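Local coordinates for protein phosphoribosyl-aminoimidazole carboxylase (Aspergillus clavatus, PDB 3K5I) that is an ATP-grasp N5-carboxyaminoimidazole ribonucleotide synthetase that probably carboxylates 5-aminoimidazole ribonucleotide at the expense of ATP in purine biosynthesis, at residues Lys237-Pro242 with Ser331-Ile336; Pro356-His361 with Ile377-Pro382; Lys85-Val90 with Ser107-Glu112; Arg25-Leu30 with Leu46-Asn51. All coordinates share one frame; numbering follows the deposited sequence. Where two conformers were deposited one is given.

How the interactions relate
From the N terminus the four contacts close in series; none nests within or crosses another. Interaction 4 closes first, pairing 25-30 with 46-51 around helix 34-46. Interaction 3 follows, joining 85-90 to 107-112 around helix 99-105. Both belong to the parallel sheet of the preATP-grasp region and meet where strands 26-30 and 89-92 run side by side, V89 O lying 2.7 Å from G28 N. Interaction 1 closes a far longer loop, linking the ATP-grasp part to the C-terminal part, and interaction 2 closes a hairpin beside it. These two share the antiparallel sheet through strands 331-337 and 373-380. The two pairs do not touch; interactions 2 and 4 both reach the second subunit.

Interaction 1: residues Lys237-Pro242 with Ser331-Ile336; sequences KLVYAP and SIMLNI
Y240 and I332 meet on one face of an antiparallel strand pair, the isoleucine laid against the tyrosine ring. I332 CG2 stands 4.2 Å from the centroid of the Y240 ring in a CH-pi contact offset toward the rim, while I332 CG1 approaches Y240 CD2 at 3.7 Å. Both side chains start out anti to their own carbonyl carbon (chi1 -60° for Y240, -62° for I332), which swings the ring and the ethyl branch up from the same face to meet at a slant. R244 adds a cation-pi contact to the ring, and M384 of helix 384-399 touches both residues. Farther along this face L238 CD2 meets L334 CD1 at 3.3 Å, shorter than usual for two methyl carbons and therefore doubtful in detail, and the same L238 methyl lies 4.0 Å from I332 CG2. On the reverse face V239 CG2 touches M333 CE at 3.8 Å, the methionine chain bending to bring its terminal methyl across. Five backbone bonds link the strands, among them V239 N to M333 O (2.6 Å) and A241 N to S331 O (2.9 Å). At the K237 end the polar side-chain ends turn to other partners: K237 NZ to E232, N335 ND2 to the C236 carbonyl and N294. Backbone hydrogen bonds thus fix the register and buried apolar side chains fill both faces, joining the ATP-grasp and C-terminal parts within one sheet.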
loop_
_atom_site.group_PDB
_atom_site.type_symbol
_atom_site.label_atom_id
_atom_site.label_comp_id
_atom_site.label_asym_id
_atom_site.label_seq_id
_atom_site.Cartn_x
_atom_site.Cartn_y
_atom_site.Cartn_z
ATOM N N LYS A 237 -20.614 5.450 -4.791
ATOM C CA LYS A 237 -20.268 6.448 -3.797
ATOM C C LYS A 237 -19.624 5.800 -2.575
ATOM O O LYS A 237 -18.488 6.118 -2.205
ATOM C CB LYS A 237 -21.510 7.278 -3.446
ATOM C CG LYS A 237 -21.250 8.362 -2.412
ATOM C CD LYS A 237 -22.573 9.080 -2.144
ATOM C CE LYS A 237 -22.700 9.713 -0.758
ATOM N NZ LYS A 237 -24.106 10.203 -0.581
ATOM N N LEU A 238 -20.361 4.881 -1.973
ATOM C CA LEU A 238 -19.831 4.204 -0.793
ATOM C C LEU A 238 -19.874 2.710 -0.965
ATOM O O LEU A 238 -20.722 2.191 -1.719
ATOM C CB LEU A 238 -20.778 4.327 0.407
ATOM C CG LEU A 238 -20.867 5.796 0.782
ATOM C CD1 LEU A 238 -22.183 6.158 1.522
ATOM C CD2 LEU A 238 -19.613 5.893 1.643
ATOM N N VAL A 239 -18.984 2.064 -0.209
ATOM C CA VAL A 239 -18.926 0.602 -0.126
ATOM C C VAL A 239 -18.815 0.231 1.374
ATOM O O VAL A 239 -17.963 0.808 2.027
ATOM C CB VAL A 239 -17.839 -0.054 -1.018
ATOM C CG1 VAL A 239 -17.807 -1.592 -0.770
ATOM C CG2 VAL A 239 -18.101 0.228 -2.527
ATOM N N TYR A 240 -19.643 -0.683 1.896
ATOM C CA TYR A 240 -19.596 -1.173 3.307
ATOM C C TYR A 240 -19.233 -2.637 3.202
ATOM O O TYR A 240 -19.893 -3.480 2.602
ATOM C CB TYR A 240 -20.930 -1.075 4.037
ATOM C CG TYR A 240 -21.436 0.337 4.105
ATOM C CD1 TYR A 240 -21.988 0.956 2.984
ATOM C CD2 TYR A 240 -21.288 1.079 5.267
ATOM C CE1 TYR A 240 -22.418 2.255 3.025
ATOM C CE2 TYR A 240 -21.727 2.413 5.299
ATOM C CZ TYR A 240 -22.312 2.975 4.208
ATOM O OH TYR A 240 -22.710 4.287 4.360
ATOM N N ALA A 241 -18.118 -2.976 3.815
ATOM C CA ALA A 241 -17.690 -4.345 3.665
ATOM C C ALA A 241 -17.422 -4.970 5.022
ATOM O O ALA A 241 -16.654 -4.445 5.801
ATOM C CB ALA A 241 -16.430 -4.287 2.718
ATOM N N PRO A 242 -18.087 -6.082 5.336
ATOM C CA PRO A 242 -19.033 -6.752 4.447
ATOM C C PRO A 242 -20.354 -5.988 4.499
ATOM O O PRO A 242 -20.446 -5.075 5.328
ATOM C CB PRO A 242 -19.176 -8.120 5.120
ATOM C CG PRO A 242 -19.056 -7.751 6.598
ATOM C CD PRO A 242 -18.222 -6.536 6.728
ATOM N N SER A 331 -15.050 -2.293 7.209
ATOM C CA SER A 331 -14.606 -1.080 6.535
ATOM C C SER A 331 -15.605 -0.419 5.606
ATOM O O SER A 331 -16.631 -0.965 5.196
ATOM C CB SER A 331 -13.185 -1.175 5.989
ATOM O OG SER A 331 -13.012 -2.229 5.063
ATOM N N ILE A 332 -15.308 0.834 5.324
ATOM C CA ILE A 332 -16.197 1.590 4.456
ATOM C C ILE A 332 -15.304 2.335 3.447
ATOM O O ILE A 332 -14.299 2.942 3.843
ATOM C CB ILE A 332 -17.031 2.670 5.306
ATOM C CG1 ILE A 332 -17.903 1.961 6.336
ATOM C CG2 ILE A 332 -18.094 3.432 4.451
ATOM C CD1 ILE A 332 -18.398 2.913 7.401
ATOM N N MET A 333 -15.657 2.309 2.162
ATOM C CA MET A 333 -14.856 3.063 1.189
ATOM C C MET A 333 -15.846 4.077 0.656
ATOM O O MET A 333 -17.019 3.734 0.347
ATOM C CB MET A 333 -14.302 2.181 0.055
ATOM C CG MET A 333 -13.530 2.883 -1.122
ATOM S SD MET A 333 -14.258 2.367 -2.721
ATOM C CE MET A 333 -15.759 3.182 -2.737
ATOM N N LEU A 334 -15.318 5.299 0.577
ATOM C CA LEU A 334 -16.035 6.455 0.037
ATOM C C LEU A 334 -15.287 6.928 -1.236
ATOM O O LEU A 334 -14.061 7.023 -1.247
ATOM C CB LEU A 334 -16.075 7.580 1.086
ATOM C CG LEU A 334 -16.785 8.847 0.577
ATOM C CD1 LEU A 334 -18.302 8.810 0.656
ATOM C CD2 LEU A 334 -16.350 9.945 1.470
ATOM N N ASN A 335 -15.968 7.182 -2.347
ATOM C CA ASN A 335 -15.240 7.622 -3.536
ATOM C C ASN A 335 -15.094 9.112 -3.402
ATOM O O ASN A 335 -15.954 9.671 -2.768
ATOM C CB ASN A 335 -16.060 7.383 -4.828
ATOM C CG ASN A 335 -15.672 6.077 -5.499
ATOM O OD1 ASN A 335 -14.595 5.519 -5.216
ATOM N ND2 ASN A 335 -16.549 5.552 -6.352
ATOM N N ILE A 336 -14.071 9.707 -4.015
ATOM C CA ILE A 336 -13.844 11.135 -4.066
ATOM C C ILE A 336 -14.088 11.423 -5.534
ATOM O O ILE A 336 -13.304 11.124 -6.422
ATOM C CB ILE A 336 -12.439 11.494 -3.772
ATOM C CG1 ILE A 336 -12.120 11.102 -2.337
ATOM C CG2 ILE A 336 -12.258 12.985 -3.950
ATOM C CD1 ILE A 336 -10.698 11.401 -2.124
#

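Interaction 2: residues Pro356-His361 with Ile377-Pro382; sequences PNASIH and ITVTAP
The beta hairpin of strands 358-362 and 373-380, at one end of the large antiparallel sheet, is held here by A358, S359 and I360 against V379, T378 and I377. S359 and T378 form the hydrogen-bonded pair: S359 N donates to T378 O and T378 N to S359 O, both at 2.7 Å. On the face shared by A358, V379, I360 and I377, A358 CB sits close against V379 CG2 (3.5 Å) and also touches CG2 of I377. I360 and I377 run alongside each other off the sheet, with I360 CG1 4.0 Å from I377 CD1.

At the open end N357 adopts a positive phi (61°) and turns its side chain along the opposing chain. With CG beside the backbone N (chi1 -60°), N357 ND2 comes to 3.2 Å from T380 O; the oxygen lies in the amide plane, although the donor stands above the carbonyl plane and off its lone pairs. The carbonyl oxygen of N357 accepts a weak bond from T380 N (3.3 Å) and a second from a water, which also lies 3.3 Å from T380 OG1. H361 NE2 bonds E301, as does S359 OG in the conformer given, so helix 299-302 is linked to the same hairpin. S324 of the second subunit receives a hydrogen bond from N357 N, placing this end at the subunit interface. Regular antiparallel pairing at S359 and T378 thus gives way, at the end away from the turn, to a side-chain bond and a shared water, in the hairpin that ends the sheet of the C-terminal domain.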
loop_
_atom_site.group_PDB
_atom_site.type_symbol
_atom_site.label_atom_id
_atom_site.label_comp_id
_atom_site.label_asym_id
_atom_site.label_seq_id
_atom_site.Cartn_x
_atom_site.Cartn_y
_atom_site.Cartn_z
ATOM N N PRO A 356 -10.181 9.182 11.864
ATOM C CA PRO A 356 -9.268 8.172 12.426
ATOM C C PRO A 356 -9.356 6.977 11.464
ATOM O O PRO A 356 -10.424 6.751 10.908
ATOM C CB PRO A 356 -9.850 7.834 13.829
ATOM C CG PRO A 356 -10.942 8.859 14.080
ATOM C CD PRO A 356 -11.259 9.610 12.796
ATOM N N ASN A 357 -8.289 6.189 11.307
ATOM C CA ASN A 357 -8.319 4.969 10.462
ATOM C C ASN A 357 -8.618 5.066 8.998
ATOM O O ASN A 357 -8.963 4.084 8.354
ATOM C CB ASN A 357 -9.343 3.979 11.032
ATOM C CG ASN A 357 -8.974 3.590 12.441
ATOM O OD1 ASN A 357 -7.889 4.003 12.903
ATOM N ND2 ASN A 357 -9.815 2.797 13.114
ATOM N N ALA A 358 -8.457 6.267 8.468
ATOM C CA ALA A 358 -8.805 6.468 7.098
ATOM C C ALA A 358 -7.604 6.375 6.183
ATOM O O ALA A 358 -6.619 7.096 6.356
ATOM C CB ALA A 358 -9.478 7.835 7.028
ATOM N N SER A 359 -7.684 5.479 5.199
ATOM C CA SER A 359 -6.554 5.342 4.304
ATOM C C SER A 359 -6.918 6.131 3.067
ATOM O O SER A 359 -7.956 5.875 2.468
ATOM C CB SER A 359 -6.329 3.852 4.010
ATOM O OG SER A 359 -5.590 3.592 2.835
ATOM N N ILE A 360 -6.051 7.083 2.722
ATOM C CA ILE A 360 -6.306 7.924 1.563
ATOM C C ILE A 360 -5.618 7.485 0.278
ATOM O O ILE A 360 -4.448 7.223 0.308
ATOM C CB ILE A 360 -5.870 9.376 1.849
ATOM C CG1 ILE A 360 -6.598 9.939 3.106
ATOM C CG2 ILE A 360 -5.969 10.180 0.564
ATOM C CD1 ILE A 360 -5.984 10.950 4.083
ATOM N N HIS A 361 -6.349 7.432 -0.837
ATOM C CA HIS A 361 -5.793 7.043 -2.105
ATOM C C HIS A 361 -6.228 8.058 -3.103
ATOM O O HIS A 361 -7.409 8.042 -3.485
ATOM C CB HIS A 361 -6.443 5.714 -2.566
ATOM C CG HIS A 361 -6.132 4.556 -1.670
ATOM N ND1 HIS A 361 -5.310 3.525 -2.072
ATOM C CD2 HIS A 361 -6.528 4.268 -0.401
ATOM C CE1 HIS A 361 -5.191 2.663 -1.073
ATOM N NE2 HIS A 361 -5.911 3.093 -0.051
ATOM N N ILE A 377 -11.202 6.882 -0.173
ATOM C CA ILE A 377 -10.748 6.861 1.208
ATOM C C ILE A 377 -11.335 5.579 1.730
ATOM O O ILE A 377 -12.509 5.244 1.468
ATOM C CB ILE A 377 -11.457 7.836 2.138
ATOM C CG1 ILE A 377 -11.435 9.217 1.515
ATOM C CG2 ILE A 377 -10.752 7.831 3.538
ATOM C CD1 ILE A 377 -10.048 9.554 1.075
ATOM N N THR A 378 -10.497 4.851 2.451
ATOM C CA THR A 378 -11.055 3.620 2.999
ATOM C C THR A 378 -10.908 3.706 4.512
ATOM O O THR A 378 -9.792 3.872 5.000
ATOM C CB THR A 378 -10.349 2.304 2.492
ATOM O OG1 THR A 378 -10.689 2.022 1.148
ATOM C CG2 THR A 378 -10.900 1.082 3.226
ATOM N N VAL A 379 -12.010 3.523 5.224
ATOM C CA VAL A 379 -11.909 3.532 6.710
ATOM C C VAL A 379 -12.207 2.159 7.368
ATOM O O VAL A 379 -13.228 1.495 7.088
ATOM C CB VAL A 379 -12.827 4.632 7.286
ATOM C CG1 VAL A 379 -12.841 4.647 8.799
ATOM C CG2 VAL A 379 -12.367 5.946 6.763
ATOM N N THR A 380 -11.306 1.694 8.231
ATOM C CA THR A 380 -11.536 0.383 8.864
ATOM C C THR A 380 -11.926 0.584 10.351
ATOM O O THR A 380 -11.884 1.686 10.892
ATOM C CB THR A 380 -10.207 -0.361 8.867
ATOM O OG1 THR A 380 -9.221 0.483 9.478
ATOM C CG2 THR A 380 -9.730 -0.556 7.468
ATOM N N ALA A 381 -12.290 -0.492 11.029
ATOM C CA ALA A 381 -12.620 -0.426 12.438
ATOM C C ALA A 381 -13.013 -1.818 12.888
ATOM O O ALA A 381 -13.458 -2.643 12.075
ATOM C CB ALA A 381 -13.608 0.634 12.800
ATOM N N PRO A 382 -12.800 -2.109 14.175
ATOM C CA PRO A 382 -13.108 -3.467 14.630
ATOM C C PRO A 382 -14.589 -3.753 14.441
ATOM O O PRO A 382 -14.931 -4.902 14.420
ATOM C CB PRO A 382 -12.674 -3.503 16.102
ATOM C CG PRO A 382 -12.021 -2.111 16.403
ATOM C CD PRO A 382 -11.866 -1.401 15.069
HETATM O O HOH W 1 -7.530 1.938 7.065
#

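Interaction 3: residues Lys85-Val90 with Ser107-Glu112; sequences KTCDVV and SEVKIE
V109 wedges its CG2 methyl against the backbone of C87 and D88, and this is the tight part of the contact. V109 CG2 lies 2.9 Å from C87 O, short enough to be treated with caution, and 3.3 Å from D88 O. It reaches there because CG2 is anti to the V109 backbone N (chi1, to CG1, is 65°). V90 CG2 rests against both methyls of V109, 4.0 Å from each, the two side chains crossing at about a right angle, and A84 of helix 77-84 packs against both valines. Beyond them the strands run parallel: V90 N donates to K110 O at 3.0 Å and V90 O accepts from E112 N at 3.1 Å, the zigzag between neighbours of a beta-alpha-beta unit.

The outer side is looser. A water bridges D88 O and K110 N through two weak bonds, and K110 CD merely passes 3.8 Å from D88 O. At the far end K85 NZ stays 3.9 Å from E108 OE1, a long, doubtful salt bridge, its glutamate poorly ordered and its lysine modelled in two conformers. The D88 carboxylate accepts a hydrogen bond from K26 N of the adjoining strand. Two regular backbone bonds and the valine methyls therefore probably do most of the holding of strand 110-111 at the edge of the parallel sheet, and the exposed ion pair probably adds little.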
loop_
_atom_site.group_PDB
_atom_site.type_symbol
_atom_site.label_atom_id
_atom_site.label_comp_id
_atom_site.label_asym_id
_atom_site.label_seq_id
_atom_site.Cartn_x
_atom_site.Cartn_y
_atom_site.Cartn_z
ATOM N N LYS A 85 3.470 -7.593 -27.981
ATOM C CA LYS A 85 4.698 -8.176 -28.501
ATOM C C LYS A 85 5.835 -7.962 -27.492
ATOM O O LYS A 85 7.025 -8.167 -27.750
ATOM C CB LYS A 85 5.114 -7.418 -29.786
ATOM C CG LYS A 85 4.185 -7.431 -30.994
ATOM C CD LYS A 85 4.508 -8.479 -32.067
ATOM C CE LYS A 85 3.226 -8.989 -32.760
ATOM N NZ LYS A 85 3.414 -9.588 -34.124
ATOM N N THR A 86 5.479 -7.529 -26.294
ATOM C CA THR A 86 6.581 -7.294 -25.385
ATOM C C THR A 86 6.234 -7.765 -23.985
ATOM O O THR A 86 6.819 -7.377 -22.986
ATOM C CB THR A 86 6.954 -5.781 -25.441
ATOM O OG1 THR A 86 5.835 -4.953 -25.088
ATOM C CG2 THR A 86 7.332 -5.410 -26.838
ATOM N N CYS A 87 5.251 -8.634 -23.916
ATOM C CA CYS A 87 4.949 -8.992 -22.571
ATOM C C CYS A 87 4.480 -10.439 -22.516
ATOM O O CYS A 87 3.985 -10.984 -23.495
ATOM C CB CYS A 87 3.933 -7.930 -22.039
ATOM S SG CYS A 87 2.225 -8.406 -22.505
ATOM N N ASP A 88 4.657 -11.090 -21.372
ATOM C CA ASP A 88 4.190 -12.455 -21.330
ATOM C C ASP A 88 2.724 -12.666 -21.115
ATOM O O ASP A 88 2.311 -13.779 -21.386
ATOM C CB ASP A 88 5.025 -13.346 -20.433
ATOM C CG ASP A 88 6.476 -13.150 -20.731
ATOM O OD1 ASP A 88 7.006 -13.586 -21.797
ATOM O OD2 ASP A 88 6.968 -12.397 -19.871
ATOM N N VAL A 89 1.957 -11.693 -20.624
ATOM C CA VAL A 89 0.516 -11.922 -20.440
ATOM C C VAL A 89 -0.041 -10.535 -20.554
ATOM O O VAL A 89 0.503 -9.545 -20.083
ATOM C CB VAL A 89 0.057 -12.663 -19.164
ATOM C CG1 VAL A 89 0.627 -11.963 -17.946
ATOM C CG2 VAL A 89 -1.473 -12.773 -19.099
ATOM N N VAL A 90 -1.124 -10.488 -21.294
ATOM C CA VAL A 90 -1.754 -9.189 -21.497
ATOM C C VAL A 90 -3.063 -9.141 -20.722
ATOM O O VAL A 90 -3.905 -10.007 -20.857
ATOM C CB VAL A 90 -1.968 -8.900 -22.993
ATOM C CG1 VAL A 90 -2.940 -7.715 -23.150
ATOM C CG2 VAL A 90 -0.589 -8.642 -23.643
ATOM N N SER A 107 -1.947 -15.474 -30.745
ATOM C CA SER A 107 -0.866 -16.410 -31.005
ATOM C C SER A 107 0.520 -16.010 -30.471
ATOM O O SER A 107 1.442 -16.829 -30.438
ATOM C CB SER A 107 -0.769 -16.507 -32.531
ATOM O OG SER A 107 -2.042 -16.252 -33.110
ATOM N N GLU A 108 0.669 -14.747 -30.087
ATOM C CA GLU A 108 1.948 -14.218 -29.586
ATOM C C GLU A 108 2.122 -13.966 -28.073
ATOM O O GLU A 108 3.218 -13.673 -27.569
ATOM C CB GLU A 108 2.317 -12.997 -30.449
ATOM C CG GLU A 108 3.042 -13.363 -31.779
ATOM C CD GLU A 108 2.209 -13.317 -33.079
ATOM O OE1 GLU A 108 2.806 -13.433 -34.179
ATOM O OE2 GLU A 108 0.962 -13.183 -33.031
ATOM N N VAL A 109 1.030 -14.107 -27.330
ATOM C CA VAL A 109 1.061 -13.885 -25.906
ATOM C C VAL A 109 -0.239 -14.458 -25.351
ATOM O O VAL A 109 -1.239 -14.658 -26.075
ATOM C CB VAL A 109 1.127 -12.385 -25.619
ATOM C CG1 VAL A 109 -0.157 -11.771 -26.121
ATOM C CG2 VAL A 109 1.391 -12.118 -24.129
ATOM N N LYS A 110 -0.204 -14.749 -24.060
ATOM C CA LYS A 110 -1.418 -15.257 -23.387
ATOM C C LYS A 110 -2.280 -14.044 -23.086
ATOM O O LYS A 110 -1.758 -12.926 -22.893
ATOM C CB LYS A 110 -1.138 -15.898 -22.016
ATOM C CG LYS A 110 -0.502 -17.284 -22.007
ATOM C CD LYS A 110 0.701 -17.212 -21.053
ATOM C CE LYS A 110 1.124 -18.541 -20.386
ATOM N NZ LYS A 110 2.372 -18.441 -19.525
ATOM N N ILE A 111 -3.589 -14.281 -23.037
ATOM C CA ILE A 111 -4.472 -13.144 -22.738
ATOM C C ILE A 111 -5.362 -13.492 -21.577
ATOM O O ILE A 111 -6.113 -14.435 -21.663
ATOM C CB ILE A 111 -5.326 -12.617 -23.927
ATOM C CG1 ILE A 111 -4.410 -12.324 -25.155
ATOM C CG2 ILE A 111 -6.267 -11.436 -23.418
ATOM C CD1 ILE A 111 -5.030 -12.405 -26.641
ATOM N N GLU A 112 -5.342 -12.717 -20.505
ATOM C CA GLU A 112 -6.221 -13.090 -19.405
ATOM C C GLU A 112 -6.772 -11.830 -18.722
ATOM O O GLU A 112 -6.024 -10.936 -18.311
ATOM C CB GLU A 112 -5.409 -13.943 -18.408
ATOM C CG GLU A 112 -4.805 -15.294 -18.895
ATOM C CD GLU A 112 -5.841 -16.340 -19.324
ATOM O OE1 GLU A 112 -7.049 -16.085 -19.264
ATOM O OE2 GLU A 112 -5.471 -17.437 -19.774
HETATM O O HOH W 2 2.743 -16.157 -23.640
#

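Interaction 4: residues Arg25-Leu30 with Leu46-Asn51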
loop_
_atom_site.group_PDB
_atom_site.type_symbol
_atom_site.label_atom_id
_atom_site.label_comp_id
_atom_site.label_asym_id
_atom_site.label_seq_id
_atom_site.Cartn_x
_atom_site.Cartn_y
_atom_site.Cartn_z
ATOM N N ARG A 25 8.284 -12.808 -15.318
ATOM C CA ARG A 25 7.348 -12.435 -16.370
ATOM C C ARG A 25 6.939 -10.977 -16.335
ATOM O O ARG A 25 6.916 -10.322 -15.283
ATOM C CB ARG A 25 6.164 -13.386 -16.418
ATOM C CG ARG A 25 6.695 -14.786 -16.163
ATOM C CD ARG A 25 5.743 -15.853 -16.574
ATOM N NE ARG A 25 5.089 -16.432 -15.411
ATOM C CZ ARG A 25 3.864 -16.942 -15.461
ATOM N NH1 ARG A 25 3.168 -16.967 -16.595
ATOM N NH2 ARG A 25 3.335 -17.447 -14.363
ATOM N N LYS A 26 6.628 -10.501 -17.536
ATOM C CA LYS A 26 6.214 -9.138 -17.771
ATOM C C LYS A 26 4.720 -9.204 -18.005
ATOM O O LYS A 26 4.201 -10.112 -18.643
ATOM C CB LYS A 26 6.991 -8.592 -18.985
ATOM C CG LYS A 26 8.321 -7.871 -18.622
ATOM C CD LYS A 26 9.262 -7.473 -19.793
ATOM C CE LYS A 26 9.846 -8.670 -20.553
ATOM N NZ LYS A 26 9.625 -8.829 -22.035
ATOM N N VAL A 27 4.011 -8.251 -17.427
ATOM C CA VAL A 27 2.561 -8.172 -17.555
ATOM C C VAL A 27 2.173 -6.921 -18.344
ATOM O O VAL A 27 2.684 -5.835 -17.983
ATOM C CB VAL A 27 1.878 -8.035 -16.185
ATOM C CG1 VAL A 27 0.394 -7.956 -16.446
ATOM C CG2 VAL A 27 2.189 -9.266 -15.277
ATOM N N GLY A 28 1.348 -7.067 -19.387
ATOM C CA GLY A 28 0.921 -5.938 -20.241
ATOM C C GLY A 28 -0.442 -5.598 -19.710
ATOM O O GLY A 28 -1.304 -6.506 -19.624
ATOM N N VAL A 29 -0.620 -4.333 -19.340
ATOM C CA VAL A 29 -1.955 -3.952 -18.854
ATOM C C VAL A 29 -2.570 -2.955 -19.820
ATOM O O VAL A 29 -2.024 -1.877 -20.067
ATOM C CB VAL A 29 -2.039 -3.401 -17.375
ATOM C CG1 VAL A 29 -1.378 -2.049 -17.254
ATOM C CG2 VAL A 29 -3.528 -3.105 -16.950
ATOM N N LEU A 30 -3.719 -3.311 -20.378
ATOM C CA LEU A 30 -4.356 -2.399 -21.300
ATOM C C LEU A 30 -5.163 -1.324 -20.515
ATOM O O LEU A 30 -6.216 -1.632 -19.979
ATOM C CB LEU A 30 -5.394 -3.234 -22.024
ATOM C CG LEU A 30 -5.084 -3.789 -23.409
ATOM C CD1 LEU A 30 -3.716 -3.500 -24.182
ATOM C CD2 LEU A 30 -5.641 -5.185 -23.210
ATOM N N LEU A 46 5.957 -7.156 -5.697
ATOM C CA LEU A 46 6.561 -8.438 -6.025
ATOM C C LEU A 46 7.698 -8.339 -7.080
ATOM O O LEU A 46 8.303 -9.345 -7.467
ATOM C CB LEU A 46 5.447 -9.379 -6.460
ATOM C CG LEU A 46 4.381 -9.746 -5.448
ATOM C CD1 LEU A 46 3.646 -10.685 -6.409
ATOM C CD2 LEU A 46 4.898 -10.377 -4.127
ATOM N N ASN A 47 8.011 -7.116 -7.525
ATOM C CA ASN A 47 9.038 -6.857 -8.531
ATOM C C ASN A 47 8.703 -7.499 -9.887
ATOM O O ASN A 47 9.567 -8.045 -10.594
ATOM C CB ASN A 47 10.445 -7.164 -8.030
ATOM C CG ASN A 47 10.703 -6.599 -6.665
ATOM O OD1 ASN A 47 11.648 -7.002 -5.963
ATOM N ND2 ASN A 47 9.892 -5.596 -6.307
ATOM N N ILE A 48 7.414 -7.437 -10.215
ATOM C CA ILE A 48 6.923 -7.941 -11.493
ATOM C C ILE A 48 6.738 -6.696 -12.335
ATOM O O ILE A 48 6.108 -5.747 -11.902
ATOM C CB ILE A 48 5.639 -8.773 -11.424
ATOM C CG1 ILE A 48 6.151 -10.134 -11.018
ATOM C CG2 ILE A 48 4.832 -8.875 -12.800
ATOM C CD1 ILE A 48 5.276 -10.753 -10.015
ATOM N N GLN A 49 7.324 -6.758 -13.521
ATOM C CA GLN A 49 7.326 -5.684 -14.493
ATOM C C GLN A 49 5.989 -5.616 -15.132
ATOM O O GLN A 49 5.492 -6.600 -15.700
ATOM C CB GLN A 49 8.300 -5.892 -15.663
ATOM C CG GLN A 49 8.538 -4.526 -16.311
ATOM C CD GLN A 49 9.547 -4.549 -17.427
ATOM O OE1 GLN A 49 10.728 -4.667 -17.151
ATOM N NE2 GLN A 49 9.109 -4.401 -18.676
ATOM N N VAL A 50 5.485 -4.395 -15.011
ATOM C CA VAL A 50 4.237 -4.036 -15.605
ATOM C C VAL A 50 4.382 -3.027 -16.765
ATOM O O VAL A 50 4.722 -1.843 -16.518
ATOM C CB VAL A 50 3.111 -3.800 -14.577
ATOM C CG1 VAL A 50 1.794 -3.427 -15.322
ATOM C CG2 VAL A 50 2.869 -5.110 -13.780
ATOM N N ASN A 51 4.173 -3.477 -18.025
ATOM C CA ASN A 51 4.243 -2.475 -19.125
ATOM C C ASN A 51 2.832 -1.962 -19.349
ATOM O O ASN A 51 1.917 -2.726 -19.569
ATOM C CB ASN A 51 4.662 -3.005 -20.475
ATOM C CG ASN A 51 5.965 -3.701 -20.364
ATOM O OD1 ASN A 51 6.741 -3.309 -19.512
ATOM N ND2 ASN A 51 6.138 -4.793 -21.076
#
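K26 and Q49 run side by side on one face of a beta-alpha-beta unit, in which strand 26-30, helix 34-46 and strand 49-54 form part of the Rossmann-like parallel sheet of the preATP-grasp region. From the K26 backbone outward, CB passes 4.1 Å from Q49 O. K26 CG then comes to 3.6 Å from Q49 CB and equally near Q49 NE2, and K26 CD settles over the face of the glutamine amide, 3.3 Å from Q49 NE2. Past that point bends at chi3 and chi4 carry the chain off, and NZ ends in a weak hydrogen bond to the carbonyl of T86.

On the reverse face V27 CG2 touches I48 CG2 at 3.6 Å, and V29 and V50 meet through their CG1 methyls. Between these layers the backbones zip in parallel: V27 N donates to Q49 O, V27 O accepts from N51 N, and V29 N donates to N51 O. N47, with positive phi, closes helix 34-46 in a Schellman motif and bonds L362 of the second subunit. The glutamine amide under K26 is held in turn by its own strand, Q49 NE2 donating to a lone pair of N51 OD1 at 2.7 Å.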